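Local coordinates for protein O-methyltransferase family 2 (Planctopirus limnophila, PDB 5I2H) that probably transfers a methyl group from S-adenosyl-L-methionine to an oxygen of its substrate, and binds the flavone apigenin, at residues Leu201-Gly206 with Asp258-Ala263; Gly223-Arg228 with Asp246-His251; Ser306-Pro311 with Ala329-Glu334. All coordinates share one frame; numbering follows the deposited sequence.

After the N-terminal helices the chain runs along strands 199-203 and 222-227. Strand 248-252 follows through helix 229-241, and contact 2 (223-228 with 246-251) closes this beta-alpha-beta unit. The loop ahead of strand 265-269 then returns to strand 199-203 and closes contact 1 (201-206 with 258-263). Contact 2 is therefore nested inside the loop of contact 1. The two touch, since strands 199-203 and 222-227 are neighbours in one sheet. Contact 3 (306-311 with 329-334) comes later in series, closes a loop that holds helix 312-324 and ties the segment before that helix to the start of helix 332-341. It lies on the opposite side of the chain's centre, about 27 Å from contact 1 between centres.

Contact 1: Leu201-Gly206 with Asp258-Ala263; sequences LDVAGG and DPFPPA
Leu201 and Val203 point from one side of strand 199-203 at the proline-rich loop 258-263. No hydrogen bond joins the two segments, and the contact is apolar. CG of Leu201 is anti to the backbone N (chi1 169°), and with chi2 at 64° both methyls meet the loop. CD1 meets CG of Pro261 at 3.7 Å. CD2 touches both the Pro261 ring, at CD, and the base of Phe260, 3.8 Å from Phe260 CB. The leucine crosses both residues at about a right angle. Lower on the same side chain, CB of Leu201 touches CB of Ala263 at 3.6 Å, near the end of the loop.

Val203 meets the far end of the Phe260 ring. Its CG2 sits over one face in a CH-pi contact, 4.2 Å from the ring centroid and shifted toward the rim. The other methyl, CG1, reaches CE1 of Phe260 at 3.9 Å. CG of Phe260 is anti to its own carbonyl carbon, which lays the ring along the strand from Leu201 to Val203. Around this pair, Phe226 of the next strand packs edge-to-face with Phe260, and Lys286 makes a cation-pi contact with the same ring.

The loop thus covers a central strand of the sheet before the chain enters strand 265-269 beside it. This is a crossover loop of the Rossmann-like fold of S-adenosyl-L-methionine-dependent methyltransferases.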
# COMPACT_ATOMS: atom_id res chain seq x y z
N LEU A 201 -3.52 5.09 -36.10
CA LEU A 201 -3.36 6.42 -35.50
C LEU A 201 -3.43 6.32 -33.99
O LEU A 201 -4.41 5.81 -33.44
CB LEU A 201 -4.47 7.37 -35.99
CG LEU A 201 -4.64 8.72 -35.28
CD1 LEU A 201 -3.41 9.62 -35.45
CD2 LEU A 201 -5.93 9.44 -35.76
N ASP A 202 -2.41 6.85 -33.33
CA ASP A 202 -2.21 6.70 -31.88
C ASP A 202 -2.42 8.10 -31.32
O ASP A 202 -1.55 8.96 -31.47
CB ASP A 202 -0.80 6.15 -31.65
CG ASP A 202 -0.56 5.66 -30.26
OD1 ASP A 202 -1.26 6.09 -29.33
OD2 ASP A 202 0.42 4.85 -30.09
N VAL A 203 -3.58 8.35 -30.73
CA VAL A 203 -3.95 9.69 -30.26
C VAL A 203 -3.48 9.86 -28.82
O VAL A 203 -3.85 9.06 -27.95
CB VAL A 203 -5.46 9.92 -30.40
CG1 VAL A 203 -5.89 11.30 -29.75
CG2 VAL A 203 -5.83 9.89 -31.89
N ALA A 204 -2.64 10.87 -28.56
CA ALA A 204 -2.23 11.23 -27.20
C ALA A 204 -1.56 10.05 -26.51
O ALA A 204 -1.63 9.90 -25.29
CB ALA A 204 -3.43 11.74 -26.38
N GLY A 205 -0.92 9.20 -27.32
CA GLY A 205 -0.22 8.02 -26.89
C GLY A 205 1.27 8.17 -27.08
O GLY A 205 1.99 7.18 -27.26
N GLY A 206 1.74 9.42 -27.04
CA GLY A 206 3.15 9.72 -27.01
C GLY A 206 4.04 8.78 -26.21
O GLY A 206 3.66 8.25 -25.16
N ASP A 258 -8.22 19.87 -33.56
CA ASP A 258 -7.54 19.71 -34.83
C ASP A 258 -8.00 18.42 -35.49
O ASP A 258 -8.29 17.44 -34.80
CB ASP A 258 -6.03 19.67 -34.62
CG ASP A 258 -5.47 21.03 -34.18
OD1 ASP A 258 -6.02 22.07 -34.59
OD2 ASP A 258 -4.49 21.08 -33.39
N PRO A 259 -8.06 18.39 -36.82
CA PRO A 259 -8.55 17.18 -37.50
C PRO A 259 -7.61 16.00 -37.31
O PRO A 259 -6.39 16.13 -37.46
CB PRO A 259 -8.64 17.61 -38.97
CG PRO A 259 -7.71 18.81 -39.11
CD PRO A 259 -7.69 19.47 -37.76
N PHE A 260 -8.18 14.85 -37.00
CA PHE A 260 -7.38 13.64 -37.00
C PHE A 260 -7.05 13.27 -38.45
O PHE A 260 -7.89 13.47 -39.35
CB PHE A 260 -8.12 12.48 -36.34
CG PHE A 260 -8.29 12.62 -34.83
CD1 PHE A 260 -7.31 13.21 -34.01
CD2 PHE A 260 -9.47 12.13 -34.22
CE1 PHE A 260 -7.50 13.31 -32.63
CE2 PHE A 260 -9.67 12.21 -32.84
CZ PHE A 260 -8.70 12.79 -32.04
N PRO A 261 -5.87 12.73 -38.70
CA PRO A 261 -5.54 12.27 -40.06
C PRO A 261 -6.31 11.00 -40.39
O PRO A 261 -6.75 10.27 -39.48
CB PRO A 261 -4.03 12.00 -39.98
CG PRO A 261 -3.83 11.62 -38.54
CD PRO A 261 -4.79 12.47 -37.73
N PRO A 262 -6.49 10.71 -41.67
CA PRO A 262 -7.16 9.46 -42.06
C PRO A 262 -6.43 8.26 -41.48
O PRO A 262 -5.21 8.19 -41.50
CB PRO A 262 -7.08 9.48 -43.60
CG PRO A 262 -6.97 10.92 -43.95
CD PRO A 262 -6.12 11.52 -42.85
N ALA A 263 -7.21 7.31 -40.99
CA ALA A 263 -6.68 6.12 -40.35
C ALA A 263 -7.69 5.00 -40.42
O ALA A 263 -8.90 5.25 -40.46
CB ALA A 263 -6.32 6.40 -38.89

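Contact 2: Gly223-Arg228 with Asp246-His251; sequences GIIFDR and DRLELH
Five backbone hydrogen bonds join strand 223-227 to segment 246-251. Gly223 N donates to Arg247 O, and Glu249 N to Gly223 O. Ile225 N bonds Glu249 O, and His251 N meets Ile225 O at 2.8 Å, almost straight at 179°. Asp227 N donates to His251 O, and the pairing runs on to Gly253. Four donors lie nearly along the C=O axis; Glu249 N sits above the carbonyl plane of Gly223. CA-H...O contacts lie between, such as Ile224 CA to Glu249 O at 3.3 Å.

This is the parallel pairing of a beta-alpha-beta unit, in which helix 229-241 links the strands. Strand 248-252 is outermost on this side of the chain's Rossmann-like sheet.

Van der Waals contacts lie on both faces. On that of Leu248 and Leu250, CG1 of Ile225 touches Leu250 CD2 at 3.7 Å and Leu248 CD1 at 3.9 Å. Leu248 CD1 also reaches over Gly223, where a side chain would collide. On the other face, CG2 of Ile224 presses on CD2 of His251 at 3.5 Å.

Polar side chains bond within their segments and beyond. His251 NE2 donates to the anti lone pair of Glu249 OE1 at 2.8 Å, nearly in the ring plane. Asp227 OD1 accepts from Arg228 N at 2.6 Å. Outside, Glu249 OE2 forms a salt bridge with Arg222, and Asp227 OD2 accepts from Gly206 N.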
# COMPACT_ATOMS: atom_id res chain seq x y z
N GLY A 223 1.97 3.92 -39.31
CA GLY A 223 1.54 4.47 -38.05
C GLY A 223 1.61 5.98 -38.05
O GLY A 223 2.41 6.58 -38.76
N ILE A 224 0.77 6.58 -37.22
CA ILE A 224 0.75 8.02 -37.03
C ILE A 224 0.65 8.27 -35.53
O ILE A 224 -0.28 7.77 -34.88
CB ILE A 224 -0.43 8.69 -37.76
CG1 ILE A 224 -0.39 8.39 -39.27
CG2 ILE A 224 -0.42 10.18 -37.46
CD1 ILE A 224 -1.64 8.87 -40.01
N ILE A 225 1.60 9.00 -34.97
CA ILE A 225 1.50 9.46 -33.60
C ILE A 225 1.01 10.90 -33.61
O ILE A 225 1.63 11.77 -34.22
CB ILE A 225 2.85 9.39 -32.87
CG1 ILE A 225 3.56 8.04 -33.16
CG2 ILE A 225 2.67 9.70 -31.38
CD1 ILE A 225 2.75 6.79 -32.72
N PHE A 226 -0.08 11.15 -32.89
CA PHE A 226 -0.69 12.48 -32.78
C PHE A 226 -0.55 12.93 -31.33
O PHE A 226 -1.07 12.27 -30.43
CB PHE A 226 -2.16 12.38 -33.21
CG PHE A 226 -2.93 13.67 -33.19
CD1 PHE A 226 -3.32 14.27 -31.99
CD2 PHE A 226 -3.40 14.24 -34.38
CE1 PHE A 226 -4.07 15.43 -31.98
CE2 PHE A 226 -4.17 15.40 -34.36
CZ PHE A 226 -4.50 16.00 -33.17
N ASP A 227 0.20 14.02 -31.07
CA ASP A 227 0.41 14.44 -29.68
C ASP A 227 0.99 15.86 -29.68
O ASP A 227 1.11 16.49 -30.74
CB ASP A 227 1.32 13.45 -28.94
CG ASP A 227 0.97 13.36 -27.45
OD1 ASP A 227 0.70 14.42 -26.84
OD2 ASP A 227 0.97 12.26 -26.89
N ARG A 228 1.31 16.36 -28.48
CA ARG A 228 2.00 17.66 -28.35
C ARG A 228 3.44 17.57 -28.84
O ARG A 228 4.08 16.53 -28.72
CB ARG A 228 2.01 18.13 -26.89
CG ARG A 228 0.70 18.01 -26.17
CD ARG A 228 0.77 18.50 -24.72
NE ARG A 228 1.72 17.78 -23.86
CZ ARG A 228 1.60 16.50 -23.47
NH1 ARG A 228 0.58 15.74 -23.91
NH2 ARG A 228 2.51 15.98 -22.66
N ASP A 246 10.58 4.99 -41.01
CA ASP A 246 10.12 5.27 -42.36
C ASP A 246 8.63 4.97 -42.54
O ASP A 246 8.04 5.43 -43.53
CB ASP A 246 10.96 4.48 -43.37
CG ASP A 246 12.42 4.99 -43.48
OD1 ASP A 246 12.68 6.19 -43.27
OD2 ASP A 246 13.31 4.18 -43.81
N ARG A 247 8.00 4.28 -41.59
CA ARG A 247 6.58 3.94 -41.69
C ARG A 247 5.78 4.65 -40.60
O ARG A 247 4.62 4.29 -40.35
CB ARG A 247 6.36 2.43 -41.63
CG ARG A 247 6.91 1.68 -42.82
CD ARG A 247 6.49 0.22 -42.75
NE ARG A 247 7.20 -0.55 -41.72
CZ ARG A 247 6.63 -1.29 -40.77
NH1 ARG A 247 5.29 -1.37 -40.65
NH2 ARG A 247 7.41 -1.97 -39.93
N LEU A 248 6.37 5.64 -39.96
CA LEU A 248 5.74 6.39 -38.88
C LEU A 248 5.75 7.88 -39.22
O LEU A 248 6.76 8.42 -39.70
CB LEU A 248 6.49 6.13 -37.56
CG LEU A 248 5.81 6.56 -36.29
CD1 LEU A 248 4.63 5.62 -35.97
CD2 LEU A 248 6.83 6.55 -35.17
N GLU A 249 4.64 8.55 -38.99
CA GLU A 249 4.58 10.00 -39.05
C GLU A 249 4.24 10.53 -37.68
O GLU A 249 3.47 9.90 -36.94
CB GLU A 249 3.52 10.50 -40.01
CG GLU A 249 3.67 10.05 -41.41
CD GLU A 249 2.44 10.38 -42.28
OE1 GLU A 249 1.48 11.07 -41.82
OE2 GLU A 249 2.45 9.91 -43.41
N LEU A 250 4.78 11.70 -37.36
CA LEU A 250 4.57 12.38 -36.09
C LEU A 250 3.84 13.69 -36.36
O LEU A 250 4.36 14.55 -37.08
CB LEU A 250 5.90 12.65 -35.37
CG LEU A 250 6.82 11.44 -35.28
CD1 LEU A 250 8.21 11.83 -34.70
CD2 LEU A 250 6.18 10.29 -34.49
N HIS A 251 2.63 13.83 -35.82
CA HIS A 251 1.80 15.01 -36.03
C HIS A 251 1.51 15.71 -34.71
O HIS A 251 0.97 15.09 -33.78
CB HIS A 251 0.49 14.64 -36.70
CG HIS A 251 0.66 14.13 -38.08
ND1 HIS A 251 0.23 14.83 -39.18
CD2 HIS A 251 1.25 13.01 -38.55
CE1 HIS A 251 0.51 14.13 -40.27
NE2 HIS A 251 1.13 13.03 -39.91

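Contact 3: Ser306-Pro311 with Ala329-Glu334; sequences SDLTGP and AYSLEE
This partly buried contact sets the loop before helix 312-324 against the start of helix 332-341, in the O-methyltransferase domain. Ser331 and Glu334 form a capping box there. Glu334 N donates to Ser331 OG at 3.1 Å, and Ser331 N returns a bond to the anti lone pair of Glu334 OE1 at 2.9 Å. OG of Ser331 lies between its backbone N and carbonyl carbon (chi1 65°), in place to accept.

Leu308 fits against this box with its two methyls. CD2 meets Ser331 CB at 3.7 Å. CD1 reaches Glu334 OE2 at 3.7 Å, tip to tip, so an apolar end lies beside a carboxylate. The charge of Glu334 is met elsewhere: OE2 forms salt bridges with Arg277 and Arg328. An alanine in place of Glu334 would probably weaken the helix start, since it loses the bond from Ser331 N, the pairing with Arg277 and Arg328 outside the two segments, and the packing on Leu308.

At the solvent-facing edge, Ser306 CB stands near OE1 of Glu333. No direct hydrogen bond crosses between the segments. One water makes the polar link: it donates to Ser306 O at 2.7 Å and is hydrogen-bonded to Ser331 OG at 2.7 Å.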
# COMPACT_ATOMS: atom_id res chain seq x y z
N SER A 306 -17.96 -4.29 -12.94
CA SER A 306 -19.17 -3.64 -13.44
C SER A 306 -19.93 -2.87 -12.36
O SER A 306 -20.67 -1.94 -12.68
CB SER A 306 -20.08 -4.66 -14.12
OG SER A 306 -20.49 -5.65 -13.19
N ASP A 307 -19.79 -3.19 -11.08
CA ASP A 307 -20.46 -2.32 -10.12
C ASP A 307 -19.49 -1.41 -9.39
O ASP A 307 -19.83 -0.85 -8.34
CB ASP A 307 -21.33 -3.12 -9.14
CG ASP A 307 -20.52 -3.99 -8.21
OD1 ASP A 307 -19.32 -4.18 -8.49
OD2 ASP A 307 -21.11 -4.49 -7.22
N LEU A 308 -18.30 -1.21 -9.96
CA LEU A 308 -17.33 -0.25 -9.43
C LEU A 308 -17.02 -0.50 -7.95
O LEU A 308 -16.95 0.42 -7.14
CB LEU A 308 -17.80 1.19 -9.65
CG LEU A 308 -18.32 1.52 -11.05
CD1 LEU A 308 -18.74 3.01 -11.10
CD2 LEU A 308 -17.25 1.19 -12.11
N THR A 309 -16.79 -1.76 -7.61
CA THR A 309 -16.42 -2.13 -6.26
C THR A 309 -15.03 -2.71 -6.16
O THR A 309 -14.64 -3.18 -5.08
CB THR A 309 -17.43 -3.14 -5.69
OG1 THR A 309 -17.48 -4.28 -6.55
CG2 THR A 309 -18.80 -2.50 -5.58
N GLY A 310 -14.29 -2.76 -7.24
CA GLY A 310 -12.97 -3.34 -7.24
C GLY A 310 -12.56 -3.56 -8.69
O GLY A 310 -13.21 -3.04 -9.62
N PRO A 311 -11.46 -4.30 -8.90
CA PRO A 311 -10.61 -4.87 -7.85
C PRO A 311 -9.75 -3.81 -7.15
O PRO A 311 -9.61 -2.68 -7.65
CB PRO A 311 -9.73 -5.87 -8.60
CG PRO A 311 -9.70 -5.34 -10.02
CD PRO A 311 -10.96 -4.59 -10.26
N ALA A 329 -10.36 5.54 -13.15
CA ALA A 329 -10.56 4.29 -13.88
C ALA A 329 -12.05 4.09 -14.12
O ALA A 329 -12.89 4.48 -13.30
CB ALA A 329 -9.99 3.10 -13.09
N TYR A 330 -12.37 3.46 -15.26
CA TYR A 330 -13.74 3.18 -15.66
C TYR A 330 -13.94 1.67 -15.84
O TYR A 330 -12.97 0.91 -15.96
CB TYR A 330 -14.09 3.93 -16.98
CG TYR A 330 -14.11 5.43 -16.80
CD1 TYR A 330 -15.12 6.04 -16.03
CD2 TYR A 330 -13.14 6.25 -17.38
CE1 TYR A 330 -15.15 7.44 -15.87
CE2 TYR A 330 -13.18 7.62 -17.23
CZ TYR A 330 -14.18 8.22 -16.46
OH TYR A 330 -14.20 9.59 -16.30
N SER A 331 -15.21 1.24 -15.88
CA SER A 331 -15.55 -0.17 -16.10
C SER A 331 -15.77 -0.45 -17.60
O SER A 331 -15.94 0.46 -18.40
CB SER A 331 -16.83 -0.55 -15.35
OG SER A 331 -17.92 0.19 -15.89
N LEU A 332 -15.79 -1.74 -17.95
CA LEU A 332 -16.11 -2.11 -19.33
C LEU A 332 -17.49 -1.60 -19.70
O LEU A 332 -17.69 -1.08 -20.81
CB LEU A 332 -16.04 -3.62 -19.53
CG LEU A 332 -16.31 -4.16 -20.97
CD1 LEU A 332 -15.37 -3.58 -22.02
CD2 LEU A 332 -16.21 -5.67 -21.02
N GLU A 333 -18.45 -1.68 -18.76
CA GLU A 333 -19.80 -1.20 -19.03
C GLU A 333 -19.80 0.29 -19.35
O GLU A 333 -20.49 0.74 -20.28
CB GLU A 333 -20.70 -1.54 -17.84
CG GLU A 333 -22.08 -0.94 -17.87
CD GLU A 333 -22.90 -1.37 -16.64
OE1 GLU A 333 -22.84 -2.56 -16.24
OE2 GLU A 333 -23.59 -0.51 -16.05
N GLU A 334 -18.95 1.07 -18.65
CA GLU A 334 -18.85 2.50 -18.93
C GLU A 334 -18.25 2.76 -20.31
O GLU A 334 -18.80 3.52 -21.11
CB GLU A 334 -18.06 3.20 -17.81
CG GLU A 334 -18.91 3.24 -16.53
CD GLU A 334 -18.19 3.78 -15.29
OE1 GLU A 334 -16.99 3.44 -15.11
OE2 GLU A 334 -18.85 4.51 -14.50
O HOH W 1 -20.19 0.04 -14.44